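Local coordinates for protein SCO1 homolog 1, mitochondrial (Arabidopsis thaliana, PDB 6N5U) that binds copper(I) through its thioredoxin-fold domain and is thought to help insert copper into cytochrome c oxidase in mitochondria, at residues Ile34-Phe39 with Ile133-Met138; Phe39-Asp44 with Glu78-Gln83. All coordinates share one frame; numbering follows the deposited sequence.

Interaction 1: Ile34-Phe39 with Ile133-Met138; sequences ILYFGF and IVMYLM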
loop_
_atom_site.group_PDB
_atom_site.type_symbol
_atom_site.label_atom_id
_atom_site.label_comp_id
_atom_site.label_asym_id
_atom_site.label_seq_id
_atom_site.Cartn_x
_atom_site.Cartn_y
_atom_site.Cartn_z
ATOM N N ILE A 34 -2.791 -5.415 3.481
ATOM C CA ILE A 34 -2.980 -3.989 3.776
ATOM C C ILE A 34 -2.384 -3.211 2.619
ATOM O O ILE A 34 -1.189 -3.326 2.390
ATOM C CB ILE A 34 -2.449 -3.503 5.165
ATOM C CG1 ILE A 34 -3.100 -4.284 6.333
ATOM C CG2 ILE A 34 -2.686 -1.990 5.324
ATOM C CD1 ILE A 34 -2.421 -4.133 7.703
ATOM N N LEU A 35 -3.208 -2.437 1.875
ATOM C CA LEU A 35 -2.744 -1.667 0.703
ATOM C C LEU A 35 -2.529 -0.201 1.071
ATOM O O LEU A 35 -3.422 0.406 1.653
ATOM C CB LEU A 35 -3.726 -1.741 -0.483
ATOM C CG LEU A 35 -4.334 -3.074 -0.901
ATOM C CD1 LEU A 35 -5.580 -2.831 -1.721
ATOM C CD2 LEU A 35 -3.394 -3.876 -1.762
ATOM N N TYR A 36 -1.351 0.352 0.758
ATOM C CA TYR A 36 -0.997 1.744 1.031
ATOM C C TYR A 36 -0.613 2.366 -0.296
ATOM O O TYR A 36 0.233 1.827 -1.020
ATOM C CB TYR A 36 0.150 1.894 2.090
ATOM C CG TYR A 36 0.619 3.327 2.277
ATOM C CD1 TYR A 36 -0.130 4.235 3.023
ATOM C CD2 TYR A 36 1.763 3.799 1.634
ATOM C CE1 TYR A 36 0.234 5.582 3.107
ATOM C CE2 TYR A 36 2.138 5.144 1.712
ATOM C CZ TYR A 36 1.378 6.031 2.462
ATOM O OH TYR A 36 1.738 7.356 2.560
ATOM N N PHE A 37 -1.243 3.485 -0.628
ATOM C CA PHE A 37 -0.944 4.178 -1.886
ATOM C C PHE A 37 0.039 5.296 -1.551
ATOM O O PHE A 37 -0.198 6.066 -0.605
ATOM C CB PHE A 37 -2.241 4.715 -2.528
ATOM C CG PHE A 37 -3.155 3.659 -3.134
ATOM C CD1 PHE A 37 -3.932 2.834 -2.323
ATOM C CD2 PHE A 37 -3.259 3.514 -4.518
ATOM C CE1 PHE A 37 -4.750 1.850 -2.874
ATOM C CE2 PHE A 37 -4.090 2.531 -5.072
ATOM C CZ PHE A 37 -4.819 1.699 -4.240
ATOM N N GLY A 38 1.153 5.320 -2.269
ATOM C CA GLY A 38 2.204 6.303 -2.044
ATOM C C GLY A 38 3.072 6.556 -3.252
ATOM O O GLY A 38 2.702 6.174 -4.359
ATOM N N PHE A 39 4.225 7.230 -3.043
ATOM C CA PHE A 39 5.245 7.565 -4.055
ATOM C C PHE A 39 6.653 7.604 -3.415
ATOM O O PHE A 39 6.812 8.190 -2.348
ATOM C CB PHE A 39 4.889 8.830 -4.859
ATOM C CG PHE A 39 5.101 10.200 -4.255
ATOM C CD1 PHE A 39 4.163 10.748 -3.389
ATOM C CD2 PHE A 39 6.159 11.006 -4.673
ATOM C CE1 PHE A 39 4.345 12.030 -2.859
ATOM C CE2 PHE A 39 6.331 12.296 -4.156
ATOM C CZ PHE A 39 5.430 12.795 -3.245
ATOM N N ILE A 133 -4.029 9.893 2.043
ATOM C CA ILE A 133 -3.201 9.140 3.010
ATOM C C ILE A 133 -4.123 8.084 3.558
ATOM O O ILE A 133 -4.981 8.358 4.419
ATOM C CB ILE A 133 -2.496 10.019 4.066
ATOM C CG1 ILE A 133 -1.616 11.064 3.357
ATOM C CG2 ILE A 133 -1.671 9.152 5.028
ATOM C CD1 ILE A 133 -1.723 12.457 3.901
ATOM N N VAL A 134 -4.024 6.890 2.944
ATOM C CA VAL A 134 -4.953 5.791 3.141
ATOM C C VAL A 134 -4.299 4.389 3.287
ATOM O O VAL A 134 -3.275 4.123 2.682
ATOM C CB VAL A 134 -5.904 5.846 1.901
ATOM C CG1 VAL A 134 -6.816 4.655 1.843
ATOM C CG2 VAL A 134 -6.739 7.119 1.878
ATOM N N MET A 135 -4.945 3.494 4.046
ATOM C CA MET A 135 -4.597 2.084 4.202
ATOM C C MET A 135 -5.893 1.297 4.120
ATOM O O MET A 135 -6.919 1.699 4.700
ATOM C CB MET A 135 -3.831 1.772 5.501
ATOM C CG MET A 135 -2.437 2.316 5.501
ATOM S SD MET A 135 -1.515 2.156 7.025
ATOM C CE MET A 135 -2.617 3.122 8.207
ATOM N N TYR A 136 -5.848 0.184 3.388
ATOM C CA TYR A 136 -7.021 -0.646 3.144
ATOM C C TYR A 136 -6.770 -2.064 3.569
ATOM O O TYR A 136 -5.905 -2.730 2.996
ATOM C CB TYR A 136 -7.377 -0.636 1.642
ATOM C CG TYR A 136 -7.823 0.689 1.083
ATOM C CD1 TYR A 136 -9.067 1.220 1.410
ATOM C CD2 TYR A 136 -7.038 1.382 0.168
ATOM C CE1 TYR A 136 -9.513 2.417 0.857
ATOM C CE2 TYR A 136 -7.482 2.576 -0.408
ATOM C CZ TYR A 136 -8.723 3.089 -0.060
ATOM O OH TYR A 136 -9.148 4.312 -0.516
ATOM N N LEU A 137 -7.516 -2.539 4.561
ATOM C CA LEU A 137 -7.326 -3.907 5.001
ATOM C C LEU A 137 -8.264 -4.774 4.168
ATOM O O LEU A 137 -9.485 -4.717 4.333
ATOM C CB LEU A 137 -7.539 -4.045 6.531
ATOM C CG LEU A 137 -7.800 -5.447 7.109
ATOM C CD1 LEU A 137 -6.506 -6.228 7.300
ATOM C CD2 LEU A 137 -8.571 -5.355 8.387
ATOM N N MET A 138 -7.676 -5.498 3.208
ATOM C CA MET A 138 -8.335 -6.459 2.323
ATOM C C MET A 138 -8.204 -7.811 3.015
ATOM O O MET A 138 -7.215 -8.040 3.719
ATOM C CB MET A 138 -7.617 -6.538 0.957
ATOM C CG MET A 138 -7.577 -5.238 0.186
ATOM S SD MET A 138 -9.217 -4.597 -0.234
ATOM C CE MET A 138 -9.154 -3.153 0.628
#

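Interaction 2: Phe39-Asp44 with Glu78-Gln83; sequences FTHCPD and ERDTVQ. With CU1 (copper (I) ion), chain D.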
loop_
_atom_site.group_PDB
_atom_site.type_symbol
_atom_site.label_atom_id
_atom_site.label_comp_id
_atom_site.label_asym_id
_atom_site.label_seq_id
_atom_site.Cartn_x
_atom_site.Cartn_y
_atom_site.Cartn_z
ATOM N N PHE A 39 4.225 7.230 -3.043
ATOM C CA PHE A 39 5.245 7.565 -4.055
ATOM C C PHE A 39 6.653 7.604 -3.415
ATOM O O PHE A 39 6.812 8.190 -2.348
ATOM C CB PHE A 39 4.889 8.830 -4.859
ATOM C CG PHE A 39 5.101 10.200 -4.255
ATOM C CD1 PHE A 39 4.163 10.748 -3.389
ATOM C CD2 PHE A 39 6.159 11.006 -4.673
ATOM C CE1 PHE A 39 4.345 12.030 -2.859
ATOM C CE2 PHE A 39 6.331 12.296 -4.156
ATOM C CZ PHE A 39 5.430 12.795 -3.245
ATOM N N THR A 40 7.649 6.926 -4.029
ATOM C CA THR A 40 9.000 6.770 -3.471
ATOM C C THR A 40 9.714 8.097 -3.184
ATOM O O THR A 40 10.531 8.134 -2.282
ATOM C CB THR A 40 9.893 5.822 -4.320
ATOM O OG1 THR A 40 10.362 6.486 -5.487
ATOM C CG2 THR A 40 9.204 4.507 -4.682
ATOM N N HIS A 41 9.388 9.173 -3.883
ATOM C CA HIS A 41 10.057 10.459 -3.669
ATOM C C HIS A 41 9.387 11.338 -2.601
ATOM O O HIS A 41 9.738 12.518 -2.478
ATOM C CB HIS A 41 10.226 11.215 -5.010
ATOM C CG HIS A 41 11.219 10.573 -5.931
ATOM N ND1 HIS A 41 10.879 9.451 -6.667
ATOM C CD2 HIS A 41 12.515 10.869 -6.171
ATOM C CE1 HIS A 41 11.968 9.108 -7.336
ATOM N NE2 HIS A 41 12.972 9.929 -7.080
ATOM N N CYS A 42 8.459 10.762 -1.810
ATOM C CA CYS A 42 7.740 11.451 -0.745
ATOM C C CYS A 42 8.671 11.751 0.409
ATOM O O CYS A 42 9.302 10.830 0.951
ATOM C CB CYS A 42 6.523 10.654 -0.298
ATOM S SG CYS A 42 5.350 11.585 0.738
ATOM N N PRO A 43 8.766 13.046 0.786
ATOM C CA PRO A 43 9.721 13.451 1.832
ATOM C C PRO A 43 9.474 12.933 3.255
ATOM O O PRO A 43 10.454 12.563 3.915
ATOM C CB PRO A 43 9.661 14.983 1.793
ATOM C CG PRO A 43 9.090 15.324 0.453
ATOM C CD PRO A 43 8.117 14.225 0.175
ATOM N N ASP A 44 8.209 12.945 3.752
ATOM C CA ASP A 44 7.945 12.526 5.132
ATOM C C ASP A 44 6.763 11.583 5.317
ATOM O O ASP A 44 6.892 10.579 6.006
ATOM C CB ASP A 44 7.769 13.750 6.057
ATOM C CG ASP A 44 8.795 14.854 5.890
ATOM O OD1 ASP A 44 10.002 14.577 6.065
ATOM O OD2 ASP A 44 8.386 16.000 5.591
ATOM N N GLU A 78 5.719 7.732 -13.307
ATOM C CA GLU A 78 6.718 8.382 -14.173
ATOM C C GLU A 78 8.124 8.236 -13.629
ATOM O O GLU A 78 9.068 8.139 -14.421
ATOM C CB GLU A 78 6.401 9.870 -14.407
ATOM C CG GLU A 78 5.200 10.137 -15.309
ATOM C CD GLU A 78 4.512 11.474 -15.085
ATOM O OE1 GLU A 78 4.024 11.729 -13.957
ATOM O OE2 GLU A 78 4.452 12.271 -16.048
ATOM N N ARG A 79 8.267 8.236 -12.284
ATOM C CA ARG A 79 9.559 8.147 -11.598
ATOM C C ARG A 79 9.764 6.797 -10.927
ATOM O O ARG A 79 10.894 6.285 -10.867
ATOM C CB ARG A 79 9.706 9.272 -10.556
ATOM C CG ARG A 79 10.022 10.638 -11.166
ATOM C CD ARG A 79 10.370 11.703 -10.135
ATOM N NE ARG A 79 9.287 11.896 -9.171
ATOM C CZ ARG A 79 9.199 12.922 -8.337
ATOM N NH1 ARG A 79 10.121 13.877 -8.347
ATOM N NH2 ARG A 79 8.186 13.008 -7.491
ATOM N N ASP A 80 8.679 6.244 -10.396
ATOM C CA ASP A 80 8.680 4.992 -9.678
ATOM C C ASP A 80 8.575 3.792 -10.625
ATOM O O ASP A 80 7.500 3.238 -10.844
ATOM C CB ASP A 80 7.592 4.976 -8.587
ATOM C CG ASP A 80 7.643 6.043 -7.483
ATOM O OD1 ASP A 80 8.561 6.924 -7.516
ATOM O OD2 ASP A 80 6.772 5.999 -6.588
ATOM N N THR A 81 9.733 3.371 -11.140
ATOM C CA THR A 81 9.901 2.195 -11.993
ATOM C C THR A 81 9.970 0.932 -11.099
ATOM O O THR A 81 10.084 1.054 -9.872
ATOM C CB THR A 81 11.214 2.327 -12.809
ATOM O OG1 THR A 81 12.330 2.305 -11.917
ATOM C CG2 THR A 81 11.253 3.577 -13.680
ATOM N N VAL A 82 9.975 -0.268 -11.724
ATOM C CA VAL A 82 10.109 -1.551 -11.030
ATOM C C VAL A 82 11.346 -1.540 -10.125
ATOM O O VAL A 82 11.203 -1.819 -8.935
ATOM C CB VAL A 82 10.049 -2.771 -11.992
ATOM C CG1 VAL A 82 10.432 -4.075 -11.294
ATOM C CG2 VAL A 82 8.658 -2.892 -12.602
ATOM N N GLN A 83 12.525 -1.144 -10.665
ATOM C CA GLN A 83 13.803 -1.095 -9.944
ATOM C C GLN A 83 13.771 -0.085 -8.810
ATOM O O GLN A 83 14.327 -0.361 -7.744
ATOM C CB GLN A 83 14.951 -0.784 -10.909
ATOM C CG GLN A 83 16.335 -1.174 -10.407
ATOM C CD GLN A 83 17.446 -0.523 -11.228
ATOM O OE1 GLN A 83 17.485 -0.592 -12.470
ATOM N NE2 GLN A 83 18.379 0.132 -10.542
HETATM CU CU CU1 D . 3.362 10.543 0.229
#

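Interaction 1: Ile34-Phe39 with Ile133-Met138
Leu35 and Tyr136 face each other as an antiparallel hydrogen-bonded pair and exchange both of their backbone bonds. Leu35 N gives its hydrogen to Tyr136 O at 2.9 Å, and Tyr136 N returns one to Leu35 O at 3.0 Å. Ile34 and Leu137 form the neighbouring non-hydrogen-bonded pair, with CG1 of Ile34 4.0 Å from CD1 of Leu137. That CG1 lies anti to the carbonyl carbon (chi1 -58°), which leaves CG2 of Ile34 anti to the backbone N and 3.9 Å from CB of Met135. On that same face of the sheet Tyr36 holds its CG anti to the backbone N (chi1 174°). CG of Met135 meets the Tyr36 ring at its edge, 3.9 Å from Tyr36 CD1, and CG2 of Ile133 sits at the edge farther out. Beyond CG the Met135 chain turns at chi3, and its end leads away from the Tyr36 strand.

On the other face are Leu35 and Tyr136, which Met138 and Phe37 respectively meet. Phe37 and Tyr136 cross at about a right angle, CE1 of Phe37 coming to the edge of the tyrosine ring, 3.8 Å from Tyr136 CE2. Val134 CG1 covers one face of that same tyrosine ring, near its rim. At the far end Met138 holds CG anti to its carbonyl carbon (chi1 -60°), 3.7 Å from CD1 of Leu35; beyond CG the chain bends at chi2 and chi3, and the two side chains again cross nearly at right angles.

Strand 32-38 continues the sheet on its other edge through backbone bonds to Val69, Val71 and Ile73, while Tyr36 lies against Cys46 of helix 45-64, a copper ligand. A buried strand flanked by a parallel and an antiparallel neighbour, running into the metal-binding loop, is the central-sheet arrangement of the thioredoxin fold.

Interaction 2: Phe39-Asp44 with Glu78-Gln83
Arg79 lays its guanidinium flat on the His41 ring, the two planes only 16° apart and their centres 4.3 Å from each other. Arg79 CD sits over the His41 ring face, 4.2 Å from its centroid, and the bend at chi3 (-58°) then turns NE and the guanidinium over the ring. Arg79 NH2 reaches past CB of His41 to within 3.9 Å of CE2 of Phe39. The charge is shared outside the pair, with Arg79 NE in a salt bridge to Asp76 and Arg79 NH2 bonded to Tyr127 O.

Asp80 comes next, its carboxylate tip to tip with Thr40. Asp80 OD2 accepts Thr40 N at 2.9 Å on the syn side but tilted out of the carboxylate plane, along a nearly straight bond (167°), and also bonds Ser74 OG. Asp80 OD1 receives Thr40 OG1, which also bonds Gln84, at 2.7 Å from above the carboxylate plane. An alanine in place of Asp80 would probably leave Thr40 N without its acceptor, OG1 with only Gln84 of the two partners described, and the turn freer to shift. That turn, type I from Phe39 to Cys42, leads into the CPDIC copper-binding motif of Sco proteins: Cys42 SG binds copper at 2.3 Å, and Cys46 and His131 complete the site. Asp80 itself is the centre of an inverse gamma turn, and Thr81 follows as N-cap of helix 82-89, its OG1 bonded to Gln84 N.

Both contacts are buried, but interaction 1 lies close to the centre of the chain, whereas the centre of interaction 2 is about 13 Å from the centre of the chain, where His41 and Arg79 are partly exposed. They share Phe39, where strand 32-38 runs out into the copper loop. Interaction 1 joins two sheet strands, with backbone bonds at the middle and apolar or aromatic side chains on both faces. Interaction 2 joins two loops and relies on side chains: a carboxylate bonded to a backbone N and a hydroxyl, and a guanidinium stacked on an imidazole. Copper adjoins both, bound by Cys42 in interaction 2 and near the Tyr36 side chain of interaction 1.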